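Local atomic coordinates of flavoprotein (Thermotoga maritima, PDB entry 5V8S), a protein that probably works as an oxidoreductase in electron transfer, joining a di-iron domain of the metallo-beta-lactamase type to an FMN-binding flavodoxin domain. Residues 198-203 and 240-244; 46-51 and 184-188; 17-21 and 188-192; 207-212 and 311-315; 232-236 and 248-252. The protein carries 1 engineered substitution. All coordinates share one frame; numbering follows the deposited sequence.

Interaction 1 of 5, residues 198-203 and 240-244. With FEO (mu-oxo-diiron), chain C.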
# COMPACT_ATOMS: atom_id res chain seq x y z
N VAL A 198 19.83 18.74 -17.39
CA VAL A 198 18.40 18.54 -17.20
C VAL A 198 17.97 17.20 -17.81
O VAL A 198 17.22 16.44 -17.19
CB VAL A 198 17.60 19.71 -17.81
CG1 VAL A 198 16.09 19.41 -17.83
CG2 VAL A 198 17.89 21.01 -17.05
N VAL A 199 18.43 16.90 -19.02
CA VAL A 199 18.04 15.64 -19.65
C VAL A 199 18.45 14.46 -18.78
O VAL A 199 17.67 13.52 -18.57
CB VAL A 199 18.62 15.54 -21.07
CG1 VAL A 199 18.48 14.13 -21.61
CG2 VAL A 199 17.94 16.54 -21.99
N GLU A 200 19.68 14.48 -18.25
CA GLU A 200 20.16 13.36 -17.45
C GLU A 200 19.36 13.19 -16.17
O GLU A 200 19.08 12.06 -15.76
CB GLU A 200 21.64 13.52 -17.13
CG GLU A 200 22.51 13.32 -18.36
CD GLU A 200 23.99 13.58 -18.11
OE1 GLU A 200 24.44 13.39 -16.96
OE2 GLU A 200 24.70 13.98 -19.06
N ARG A 201 19.00 14.29 -15.50
CA ARG A 201 18.16 14.20 -14.32
C ARG A 201 16.75 13.75 -14.67
O ARG A 201 16.07 13.16 -13.83
CB ARG A 201 18.16 15.57 -13.65
CG ARG A 201 17.19 15.81 -12.58
CD ARG A 201 17.35 17.25 -12.04
NE ARG A 201 18.57 17.92 -12.51
CZ ARG A 201 18.60 19.17 -12.99
NH1 ARG A 201 17.50 19.91 -13.05
NH2 ARG A 201 19.76 19.67 -13.40
N TYR A 202 16.28 14.07 -15.88
CA TYR A 202 14.90 13.81 -16.28
C TYR A 202 14.65 12.34 -16.62
O TYR A 202 13.58 11.81 -16.32
CB TYR A 202 14.56 14.72 -17.46
CG TYR A 202 13.18 14.51 -18.07
CD1 TYR A 202 12.03 14.67 -17.31
CD2 TYR A 202 13.04 14.21 -19.42
CE1 TYR A 202 10.78 14.50 -17.86
CE2 TYR A 202 11.77 14.04 -19.99
CZ TYR A 202 10.65 14.18 -19.19
OH TYR A 202 9.40 14.03 -19.75
N LEU A 203 15.60 11.68 -17.27
CA LEU A 203 15.30 10.36 -17.82
C LEU A 203 14.86 9.34 -16.78
O LEU A 203 13.95 8.53 -17.08
CB LEU A 203 16.46 9.86 -18.70
CG LEU A 203 16.51 10.55 -20.07
CD1 LEU A 203 17.82 10.23 -20.76
CD2 LEU A 203 15.36 10.11 -20.94
N HIS A 240 3.23 15.17 -21.38
CA HIS A 240 3.78 15.32 -20.04
C HIS A 240 5.29 15.44 -20.14
O HIS A 240 5.91 14.65 -20.84
CB HIS A 240 3.47 14.09 -19.16
CG HIS A 240 2.03 13.70 -19.12
ND1 HIS A 240 1.05 14.48 -18.53
CD2 HIS A 240 1.40 12.62 -19.62
CE1 HIS A 240 -0.12 13.88 -18.65
NE2 HIS A 240 0.07 12.74 -19.30
N GLY A 241 5.86 16.40 -19.41
CA GLY A 241 7.31 16.53 -19.34
C GLY A 241 7.92 17.34 -20.47
O GLY A 241 7.29 18.23 -21.05
N LEU A 242 9.17 17.02 -20.78
CA LEU A 242 9.96 17.78 -21.73
C LEU A 242 9.50 17.54 -23.16
O LEU A 242 9.06 16.45 -23.54
CB LEU A 242 11.41 17.35 -21.62
CG LEU A 242 12.25 17.85 -20.44
CD1 LEU A 242 13.70 17.53 -20.74
CD2 LEU A 242 12.06 19.36 -20.18
N ILE A 243 9.70 18.57 -23.99
CA ILE A 243 9.61 18.50 -25.44
C ILE A 243 11.00 18.17 -25.96
O ILE A 243 12.00 18.65 -25.41
CB ILE A 243 9.12 19.84 -25.99
CG1 ILE A 243 7.69 20.09 -25.54
CG2 ILE A 243 9.25 19.92 -27.51
CD1 ILE A 243 7.33 21.54 -25.55
N TRP A 244 11.07 17.38 -27.03
CA TRP A 244 12.34 16.94 -27.60
C TRP A 244 12.48 17.51 -29.00
O TRP A 244 11.90 17.00 -29.96
CB TRP A 244 12.44 15.42 -27.57
CG TRP A 244 12.43 14.89 -26.17
CD1 TRP A 244 11.36 14.83 -25.31
CD2 TRP A 244 13.55 14.35 -25.45
NE1 TRP A 244 11.75 14.29 -24.11
CE2 TRP A 244 13.09 13.98 -24.17
CE3 TRP A 244 14.89 14.13 -25.76
CZ2 TRP A 244 13.92 13.41 -23.21
CZ3 TRP A 244 15.72 13.57 -24.81
CH2 TRP A 244 15.23 13.21 -23.55
FE1 FEO C . -3.10 8.38 -20.11
FE2 FEO C . -1.63 11.44 -19.74
O FEO C . -3.08 10.24 -19.82
O HOH W 1 9.39 13.87 -22.43
O HOH W 2 -1.86 8.45 -18.28
O HOH W 3 -0.59 9.95 -18.37

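Interaction 2 of 5, residues 46-51 and 184-188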
# COMPACT_ATOMS: atom_id res chain seq x y z
N ILE A 46 4.28 10.57 -6.71
CA ILE A 46 5.04 11.50 -7.55
C ILE A 46 5.25 12.82 -6.81
O ILE A 46 4.68 13.85 -7.19
CB ILE A 46 4.41 11.70 -8.94
CG1 ILE A 46 2.92 12.10 -8.87
CG2 ILE A 46 4.56 10.44 -9.75
CD1 ILE A 46 2.42 12.72 -10.22
N PRO A 47 6.07 12.85 -5.77
CA PRO A 47 6.41 14.14 -5.15
C PRO A 47 7.02 15.14 -6.12
O PRO A 47 6.97 16.36 -5.85
CB PRO A 47 7.41 13.76 -4.04
CG PRO A 47 7.91 12.41 -4.43
CD PRO A 47 6.80 11.73 -5.17
N GLU A 48 7.59 14.68 -7.23
CA GLU A 48 8.19 15.57 -8.21
C GLU A 48 7.17 16.22 -9.14
O GLU A 48 7.55 17.11 -9.92
CB GLU A 48 9.19 14.81 -9.07
CG GLU A 48 8.59 13.74 -9.97
CD GLU A 48 8.55 12.34 -9.35
OE1 GLU A 48 8.12 12.19 -8.18
OE2 GLU A 48 8.97 11.39 -10.05
N GLY A 49 5.91 15.78 -9.11
CA GLY A 49 4.89 16.38 -9.95
C GLY A 49 4.91 15.88 -11.39
O GLY A 49 5.71 15.03 -11.80
N ILE A 50 4.00 16.46 -12.17
CA ILE A 50 3.84 16.13 -13.57
C ILE A 50 3.26 17.36 -14.25
O ILE A 50 2.48 18.11 -13.65
CB ILE A 50 2.94 14.89 -13.76
CG1 ILE A 50 3.00 14.38 -15.21
CG2 ILE A 50 1.50 15.18 -13.30
CD1 ILE A 50 2.14 13.14 -15.47
N SER A 51 3.65 17.57 -15.51
CA SER A 51 3.06 18.65 -16.29
C SER A 51 1.98 18.10 -17.22
O SER A 51 1.98 16.92 -17.56
CB SER A 51 4.12 19.41 -17.10
OG SER A 51 4.52 18.70 -18.27
N GLY A 184 6.91 11.93 -19.32
CA GLY A 184 7.60 11.60 -18.09
C GLY A 184 7.03 12.43 -16.96
O GLY A 184 6.35 13.43 -17.18
N TYR A 185 7.31 11.99 -15.73
CA TYR A 185 7.07 12.81 -14.56
C TYR A 185 8.17 13.87 -14.45
O TYR A 185 9.10 13.90 -15.26
CB TYR A 185 7.06 11.95 -13.29
CG TYR A 185 6.00 10.87 -13.24
CD1 TYR A 185 4.65 11.17 -13.40
CD2 TYR A 185 6.35 9.55 -13.00
CE1 TYR A 185 3.67 10.17 -13.30
CE2 TYR A 185 5.40 8.55 -12.91
CZ TYR A 185 4.05 8.86 -13.06
OH TYR A 185 3.07 7.87 -12.96
N LEU A 186 8.07 14.73 -13.42
CA LEU A 186 9.01 15.81 -13.09
C LEU A 186 8.56 17.13 -13.71
O LEU A 186 7.96 17.16 -14.79
CB LEU A 186 10.46 15.51 -13.51
CG LEU A 186 11.55 16.46 -12.95
CD1 LEU A 186 11.77 16.28 -11.47
CD2 LEU A 186 12.88 16.29 -13.69
N LEU A 187 8.88 18.24 -13.04
CA LEU A 187 8.61 19.57 -13.55
C LEU A 187 9.92 20.28 -13.86
O LEU A 187 10.36 21.12 -13.07
CB LEU A 187 7.82 20.36 -12.51
CG LEU A 187 6.51 19.70 -12.07
CD1 LEU A 187 5.90 20.48 -10.90
CD2 LEU A 187 5.55 19.58 -13.25
N PRO A 188 10.55 19.97 -14.99
CA PRO A 188 11.88 20.51 -15.25
C PRO A 188 11.85 22.01 -15.43
O PRO A 188 10.85 22.61 -15.83
CB PRO A 188 12.30 19.81 -16.55
CG PRO A 188 11.34 18.69 -16.74
CD PRO A 188 10.09 19.11 -16.09
O HOH W 4 9.76 18.50 -10.16
O HOH W 5 6.01 16.06 -16.30

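Interaction 3 of 5, residues 17-21 and 188-192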
# COMPACT_ATOMS: atom_id res chain seq x y z
N TRP A 17 3.42 27.78 -18.53
CA TRP A 17 4.31 28.20 -19.61
C TRP A 17 3.46 28.34 -20.87
O TRP A 17 2.69 27.44 -21.20
CB TRP A 17 5.39 27.15 -19.88
CG TRP A 17 6.14 26.60 -18.71
CD1 TRP A 17 5.64 25.89 -17.66
CD2 TRP A 17 7.56 26.66 -18.50
NE1 TRP A 17 6.64 25.53 -16.81
CE2 TRP A 17 7.84 25.98 -17.30
CE3 TRP A 17 8.63 27.23 -19.22
CZ2 TRP A 17 9.13 25.86 -16.79
CZ3 TRP A 17 9.90 27.11 -18.70
CH2 TRP A 17 10.14 26.43 -17.51
N THR A 18 3.63 29.44 -21.59
CA THR A 18 3.01 29.65 -22.89
C THR A 18 4.10 30.18 -23.81
O THR A 18 4.62 31.28 -23.59
CB THR A 18 1.85 30.66 -22.80
OG1 THR A 18 0.84 30.15 -21.92
CG2 THR A 18 1.23 30.91 -24.15
N GLU A 19 4.48 29.41 -24.82
CA GLU A 19 5.63 29.80 -25.63
C GLU A 19 5.50 29.29 -27.05
O GLU A 19 5.03 28.18 -27.29
CB GLU A 19 6.92 29.26 -24.98
CG GLU A 19 8.18 29.55 -25.77
CD GLU A 19 9.44 29.51 -24.91
OE1 GLU A 19 9.37 29.91 -23.73
OE2 GLU A 19 10.49 29.07 -25.42
N ARG A 20 5.93 30.12 -28.01
CA ARG A 20 6.04 29.66 -29.38
C ARG A 20 7.29 28.79 -29.47
O ARG A 20 8.38 29.23 -29.11
CB ARG A 20 6.10 30.84 -30.35
CG ARG A 20 5.90 30.37 -31.79
CD ARG A 20 5.76 31.52 -32.77
NE ARG A 20 6.90 32.42 -32.71
CZ ARG A 20 6.89 33.62 -32.14
NH1 ARG A 20 5.78 34.09 -31.57
NH2 ARG A 20 7.99 34.35 -32.15
N ILE A 21 7.12 27.54 -29.89
CA ILE A 21 8.22 26.60 -29.97
C ILE A 21 8.63 26.29 -31.41
O ILE A 21 9.73 25.76 -31.62
CB ILE A 21 7.94 25.30 -29.18
CG1 ILE A 21 6.57 24.71 -29.57
CG2 ILE A 21 8.01 25.56 -27.67
CD1 ILE A 21 6.36 23.29 -29.07
N PRO A 188 10.55 19.97 -14.99
CA PRO A 188 11.88 20.51 -15.25
C PRO A 188 11.85 22.01 -15.43
O PRO A 188 10.85 22.61 -15.83
CB PRO A 188 12.30 19.81 -16.55
CG PRO A 188 11.34 18.69 -16.74
CD PRO A 188 10.09 19.11 -16.09
N GLU A 189 13.00 22.62 -15.16
CA GLU A 189 13.14 24.07 -15.14
C GLU A 189 13.21 24.69 -16.53
O GLU A 189 13.47 25.89 -16.64
CB GLU A 189 14.40 24.44 -14.34
CG GLU A 189 14.74 23.48 -13.18
CD GLU A 189 15.75 24.07 -12.20
OE1 GLU A 189 16.68 23.34 -11.77
OE2 GLU A 189 15.62 25.27 -11.85
N ILE A 190 13.00 23.91 -17.60
CA ILE A 190 12.97 24.42 -18.97
C ILE A 190 11.98 23.58 -19.76
O ILE A 190 11.50 22.55 -19.28
CB ILE A 190 14.37 24.48 -19.63
CG1 ILE A 190 14.98 23.10 -19.80
CG2 ILE A 190 15.31 25.40 -18.84
CD1 ILE A 190 16.24 23.15 -20.71
N LEU A 191 11.66 24.02 -20.97
CA LEU A 191 10.64 23.34 -21.77
C LEU A 191 11.19 22.15 -22.54
O LEU A 191 10.44 21.19 -22.80
CB LEU A 191 10.01 24.29 -22.80
CG LEU A 191 9.09 25.39 -22.28
CD1 LEU A 191 8.70 26.34 -23.39
CD2 LEU A 191 7.87 24.75 -21.68
N ASP A 192 12.44 22.21 -23.00
CA ASP A 192 12.90 21.27 -24.01
C ASP A 192 14.18 20.55 -23.59
O ASP A 192 14.62 20.65 -22.44
CB ASP A 192 13.07 21.96 -25.36
CG ASP A 192 14.25 22.91 -25.41
OD1 ASP A 192 14.85 23.19 -24.35
OD2 ASP A 192 14.59 23.39 -26.51

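Interaction 4 of 5, residues 207-212 and 311-315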
# COMPACT_ATOMS: atom_id res chain seq x y z
N THR A 207 11.55 6.87 -16.96
CA THR A 207 11.44 5.45 -16.68
C THR A 207 10.31 5.19 -15.68
O THR A 207 9.52 4.26 -15.85
CB THR A 207 12.75 4.92 -16.12
OG1 THR A 207 13.77 5.14 -17.10
CG2 THR A 207 12.64 3.43 -15.84
N LYS A 208 10.24 6.01 -14.63
CA LYS A 208 9.19 5.86 -13.63
C LYS A 208 7.81 5.97 -14.25
O LYS A 208 6.90 5.19 -13.93
CB LYS A 208 9.39 6.92 -12.55
CG LYS A 208 8.51 6.78 -11.32
CD LYS A 208 8.85 7.93 -10.36
CE LYS A 208 7.97 8.00 -9.14
NZ LYS A 208 8.40 9.13 -8.26
N TYR A 209 7.62 6.95 -15.15
CA TYR A 209 6.37 7.13 -15.88
C TYR A 209 6.07 5.92 -16.76
O TYR A 209 4.95 5.39 -16.76
CB TYR A 209 6.46 8.41 -16.73
CG TYR A 209 5.24 8.65 -17.56
CD1 TYR A 209 4.14 9.29 -17.03
CD2 TYR A 209 5.17 8.22 -18.90
CE1 TYR A 209 3.00 9.51 -17.79
CE2 TYR A 209 4.05 8.42 -19.64
CZ TYR A 209 2.96 9.07 -19.08
OH TYR A 209 1.83 9.27 -19.84
N ILE A 210 7.05 5.46 -17.54
CA ILE A 210 6.83 4.31 -18.41
C ILE A 210 6.32 3.13 -17.61
O ILE A 210 5.32 2.50 -17.98
CB ILE A 210 8.12 3.94 -19.16
CG1 ILE A 210 8.51 5.01 -20.16
CG2 ILE A 210 7.93 2.62 -19.88
CD1 ILE A 210 9.93 4.85 -20.69
N VAL A 211 7.03 2.77 -16.55
CA VAL A 211 6.68 1.54 -15.84
C VAL A 211 5.31 1.67 -15.18
O VAL A 211 4.45 0.79 -15.32
CB VAL A 211 7.77 1.14 -14.83
CG1 VAL A 211 7.36 -0.15 -14.10
CG2 VAL A 211 9.13 0.94 -15.51
N THR A 212 5.08 2.78 -14.47
CA THR A 212 3.84 2.93 -13.73
C THR A 212 2.62 3.08 -14.63
O THR A 212 1.57 2.51 -14.33
CB THR A 212 3.89 4.09 -12.72
OG1 THR A 212 4.16 5.34 -13.38
CG2 THR A 212 4.91 3.81 -11.61
N SER A 311 6.15 3.33 -6.55
CA SER A 311 6.57 3.89 -7.83
C SER A 311 8.09 3.93 -7.97
O SER A 311 8.60 3.81 -9.09
CB SER A 311 5.99 5.29 -7.99
OG SER A 311 6.52 6.18 -7.02
N GLU A 312 8.81 4.10 -6.86
CA GLU A 312 10.27 4.11 -6.92
C GLU A 312 10.83 2.70 -7.07
O GLU A 312 11.81 2.51 -7.80
CB GLU A 312 10.81 4.76 -5.65
CG GLU A 312 10.53 6.24 -5.55
CD GLU A 312 11.30 7.04 -6.60
OE1 GLU A 312 12.51 6.77 -6.77
OE2 GLU A 312 10.72 7.93 -7.22
N ILE A 313 10.25 1.72 -6.40
CA ILE A 313 10.64 0.33 -6.66
C ILE A 313 10.49 0.01 -8.14
O ILE A 313 11.41 -0.52 -8.78
CB ILE A 313 9.81 -0.63 -5.79
CG1 ILE A 313 10.10 -0.39 -4.31
CG2 ILE A 313 10.11 -2.08 -6.16
CD1 ILE A 313 9.16 -1.12 -3.35
N LEU A 314 9.33 0.33 -8.70
CA LEU A 314 9.03 -0.05 -10.08
C LEU A 314 10.00 0.62 -11.05
O LEU A 314 10.45 -0.01 -12.01
CB LEU A 314 7.59 0.31 -10.39
CG LEU A 314 6.53 -0.61 -9.77
CD1 LEU A 314 5.18 -0.03 -10.01
CD2 LEU A 314 6.59 -1.99 -10.34
N LYS A 315 10.36 1.87 -10.79
CA LYS A 315 11.28 2.60 -11.65
C LYS A 315 12.62 1.90 -11.78
O LYS A 315 13.29 2.02 -12.83
CB LYS A 315 11.49 3.99 -11.07
CG LYS A 315 12.59 4.79 -11.67
CD LYS A 315 12.97 5.94 -10.75
CE LYS A 315 13.85 5.47 -9.61
NZ LYS A 315 14.31 6.65 -8.84

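Interaction 5 of 5, residues 232-236 and 248-252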
# COMPACT_ATOMS: atom_id res chain seq x y z
N LYS A 232 10.19 10.08 -40.60
CA LYS A 232 11.28 10.95 -40.19
C LYS A 232 10.77 11.83 -39.05
O LYS A 232 9.86 12.64 -39.24
CB LYS A 232 11.75 11.80 -41.37
CG LYS A 232 12.72 12.92 -40.99
CD LYS A 232 13.96 12.41 -40.26
CE LYS A 232 14.81 13.58 -39.74
NZ LYS A 232 15.97 13.13 -38.93
N ILE A 233 11.33 11.65 -37.86
CA ILE A 233 10.89 12.41 -36.69
C ILE A 233 11.92 13.48 -36.41
O ILE A 233 13.08 13.18 -36.08
CB ILE A 233 10.66 11.50 -35.47
CG1 ILE A 233 9.55 10.49 -35.77
CG2 ILE A 233 10.29 12.35 -34.27
CD1 ILE A 233 9.28 9.51 -34.66
N LYS A 234 11.51 14.74 -36.52
CA LYS A 234 12.38 15.86 -36.19
C LYS A 234 12.13 16.43 -34.80
O LYS A 234 13.03 17.08 -34.25
CB LYS A 234 12.32 16.95 -37.28
CG LYS A 234 11.19 17.94 -37.22
CD LYS A 234 11.34 18.99 -38.33
CE LYS A 234 10.29 20.10 -38.23
NZ LYS A 234 10.23 20.96 -39.45
N ALA A 235 10.97 16.16 -34.19
CA ALA A 235 10.66 16.64 -32.86
C ALA A 235 9.55 15.76 -32.31
O ALA A 235 8.70 15.27 -33.06
CB ALA A 235 10.23 18.11 -32.86
N LEU A 236 9.61 15.53 -31.00
CA LEU A 236 8.56 14.80 -30.29
C LEU A 236 8.02 15.71 -29.20
O LEU A 236 8.78 16.17 -28.33
CB LEU A 236 9.10 13.49 -29.71
CG LEU A 236 8.04 12.55 -29.13
CD1 LEU A 236 8.48 11.12 -29.31
CD2 LEU A 236 7.74 12.83 -27.66
N PRO A 248 15.12 13.87 -30.44
CA PRO A 248 13.99 12.98 -30.11
C PRO A 248 14.34 11.50 -30.17
O PRO A 248 13.70 10.70 -29.47
CB PRO A 248 12.91 13.35 -31.14
CG PRO A 248 13.68 13.91 -32.28
CD PRO A 248 14.83 14.66 -31.65
N GLN A 249 15.32 11.09 -30.98
CA GLN A 249 15.65 9.67 -31.05
C GLN A 249 16.21 9.17 -29.72
O GLN A 249 16.04 8.00 -29.38
CB GLN A 249 16.63 9.38 -32.19
CG GLN A 249 16.71 7.90 -32.56
CD GLN A 249 15.35 7.29 -32.91
OE1 GLN A 249 14.59 7.84 -33.72
NE2 GLN A 249 15.05 6.15 -32.31
N ARG A 250 16.84 10.06 -28.95
CA ARG A 250 17.35 9.65 -27.64
C ARG A 250 16.20 9.21 -26.75
O ARG A 250 16.32 8.24 -25.99
CB ARG A 250 18.11 10.80 -27.00
CG ARG A 250 18.76 10.46 -25.67
CD ARG A 250 19.55 11.66 -25.16
NE ARG A 250 20.21 11.42 -23.89
CZ ARG A 250 20.98 12.30 -23.27
NH1 ARG A 250 21.20 13.49 -23.81
NH2 ARG A 250 21.53 11.99 -22.10
N LEU A 251 15.09 9.93 -26.81
CA LEU A 251 13.93 9.58 -26.01
C LEU A 251 13.30 8.28 -26.51
O LEU A 251 12.93 7.42 -25.71
CB LEU A 251 12.93 10.73 -26.02
CG LEU A 251 11.58 10.42 -25.38
CD1 LEU A 251 11.71 10.33 -23.86
CD2 LEU A 251 10.55 11.43 -25.76
N LEU A 252 13.17 8.13 -27.83
CA LEU A 252 12.61 6.89 -28.36
C LEU A 252 13.48 5.69 -27.99
O LEU A 252 12.96 4.63 -27.62
CB LEU A 252 12.37 7.01 -29.87
CG LEU A 252 11.31 8.08 -30.21
CD1 LEU A 252 11.22 8.34 -31.73
CD2 LEU A 252 9.92 7.76 -29.64

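Interaction 1 of 5, residues 198-203 and 240-244
Val198, on helix 196-214, meets the loop 240-244 through one methyl: its CG1 lies 4.2 Å from CD1 of Leu242. Val199 reaches the indole of Trp244 with one methyl. Its chi1 of 168° sets CG1 opposite the backbone N, and this methyl comes within 3.9 Å of Trp244 CH2. Tyr202 carries most of the contact. Its CB points toward the loop, and its ring slides past the side chain of Leu242 in the opposite direction. Leu242 CG sits over one ring face in a CH-pi contact, 4.0 Å from the centroid and 16° off the normal. Trp244 meets the same ring at its edge, with CZ2 3.9 Å from Tyr202 CE2. The Tyr202 hydroxyl reaches the loop backbone. Leu242 N donates to Tyr202 OH over 3.2 Å, in a bond bent to 147° at the hydrogen. The hydroxyl in turn donates to a water 2.7 Å from Tyr202 OH. That water also accepts from Trp244 NE1 and donates to Leu242 O. Gly241 presents a bare CA to the hydroxyl. Leu203 adds its CD2, near Trp244 CH2.

His240, at the start of the loop, binds one iron: its NE2 is 2.2 Å from FE2. Its ND1 is hydrogen-bonded to Ser51 O, which probably helps to position the ring. Asp101, Asp180 and the engineered Asp102 also bind iron. The buried phenol thus accepts one bond and gives another, and so ties down the loop that follows the iron ligand.

Interaction 2 of 5, residues 46-51 and 184-188
Ile46 and Tyr185 make a CH-pi contact. Ile46 CG2 stands over the ring centre, 3.5 Å from the centroid and only 3° off its normal. Ile50 adds its CD1 obliquely, 3.8 Å from Tyr185 CD1.

Other apolar contacts lie further along. Leu187 CD2 presses on the strand backbone, 3.3 Å from Ile50 C, which is tight. Glu48 CB packs 3.8 Å from Leu186 CD1.

Polar groups join the two segments as well. The Glu48 chain bends at chi2 (-92°), which brings OE2 beside Tyr185 CB. That approach is packing; OE2 is held by His205 and Lys208. Leu186 N donates to Gly49 O over 2.9 Å, at 161°. Gly49 ends a type I turn that starts at Ile46. Two waters complete the link. One bridges Glu48 O and Leu187 N. The other accepts from Ser51 N and donates to both Gly184 O and Leu186 O.

The turn leads into strand 50-59, and the loop 184-188 runs between strand 175-179 and helix 196-214. On that helix, Thr212 OG1 bonds to Tyr185 OH, and the Tyr209 ring meets the Tyr185 ring edge-to-face. Ile50 also touches the iron ligand His240.

Interaction 3 of 5, residues 17-21 and 188-192
Trp17 and Leu191 are the main pair, and their side chains slide past each other in opposite directions. Leu191 CD2 stands above the plane of the indole, displaced toward the rim of the ring system. This CD2 is 3.6 Å from Trp17 CE3. The loop backbone comes at the indole from other directions. Glu189 O sits at the ring edge, in its plane, 3.5 Å from Trp17 CH2. Pro188 O approaches obliquely and is 3.8 Å from Trp17 CZ2.

The two methyls of Leu191 divide the work. While CD2 meets the indole, CD1 meets Glu19 and comes 3.6 Å from its CD. Glu19 has CG anti to the backbone N (chi1 177°) and an extended chain, which lays it across the leucine at a slant. Ile21 CG2 lies beyond, 4.4 Å from Leu191 CD1. Every second residue of the strand, Trp17, Glu19 and Ile21, points its CB toward the loop.

Arg31 makes a cation-pi contact with Trp17, and its guanidinium hydrogen-bonds to Pro188 O and Ile190 O. The indole NE1 bonds to Asp33.

In the metallo-beta-lactamase-like sandwich, a loop from one sheet here packs on the edge strand of the other. Strand 16-22 is an outermost strand of the seven-stranded mixed sheet and pairs with strand 26-34. The loop 188-192 comes from the other sheet of the domain, after strand 175-179, and leads to helix 196-214. Its Leu191 pairs through the backbone with Ile243.

Interaction 4 of 5, residues 207-212 and 311-315
Lys208 and Glu312 form a salt bridge between the two domains, as part of a network in which two lysines grip one carboxylate. Lys208 is fully extended, and its side chain crosses that of Glu312 obliquely. Its NZ is 2.8 Å from Glu312 OE2, which it meets nearly along the C-O axis. Lys315 takes the other oxygen: its NZ is 2.7 Å from Glu312 OE1, on the syn side and 24° out of the carboxylate plane. Lys208 NZ also makes a second salt bridge, to Glu48 OE2, and a hydrogen bond to Glu45 O. With so many acceptors, this buried amine probably stays charged.

The aliphatic parts pack beside the charges. Lys208 CB touches Lys315 CB at 3.9 Å. Val211 CG1 rests 3.7 Å from Leu314 CB. Thr207 CG2 lies 3.4 Å from Lys315 O. Thr212 turns its methyl to Ser311 CB, while its OG1 donates to Lys208 O over 2.8 Å. Lys208 O accepts from Thr212 N as well, on the opposite face of its plane.

The two helical segments run almost at right angles, at 99°, with their axes 8.6 Å apart. Helix 196-214 belongs to the di-iron domain and helix 310-316 to the flavodoxin domain. Helix 336-348 adds Ile345 against Leu314, and helix 248-260 meets Ile210 through Tyr255 and Val258.

Interaction 5 of 5, residues 232-236 and 248-252
Leu236 packs on Pro248, Leu251 and Leu252 in a strand-loop-helix unit of the metallo-beta-lactamase-like fold. Strand 235-238 runs out through a loop, and helix 248-260 folds back against it. The contact is apolar.

The CB of Leu236 lies 4.1 Å from Pro248 CB. CG continues opposite the backbone N (chi1 -171°), which carries the two methyls past the proline to the next turn of the helix. There CD1 comes 3.7 Å from Leu252 CD2 and also nears Leu251 CD2. CD2 lies 3.7 Å from the same Leu251 CD2, the two leucines crossing at about a right angle. The branched tip of Leu236 therefore touches two successive residues of the helix.

Pro248 lies against the backbone of 233-236. Its CG is 3.8 Å from Lys234 O, and its CB also lies near Ile233 CG2. The backbone of Leu236 pairs with Trp244. Ala235 pairs with Leu176 of strand 175-179; strand 235-238 is an outermost strand of the five-stranded sheet. Ile233 and Leu252 meet tip to tip, CD1 to CD1, at 3.7 Å.

In the fold
From the N terminus, interaction 3 opens first and closes at 188-192. Interaction 2 opens later, at 46-51, and ends on the same loop, sharing Pro188. Both tie the first sheet, or the turn leading into it, to the loop before helix 196-214. Interaction 1 follows in series and joins that helix to the loop after strand 235-238. Interaction 4 starts on the same helix and crosses interaction 1 on its way to the flavodoxin domain. Interaction 5 is a short closure of strand onto helix. It crosses interaction 1 and falls within the span of interaction 4. Interaction 1 touches all the others.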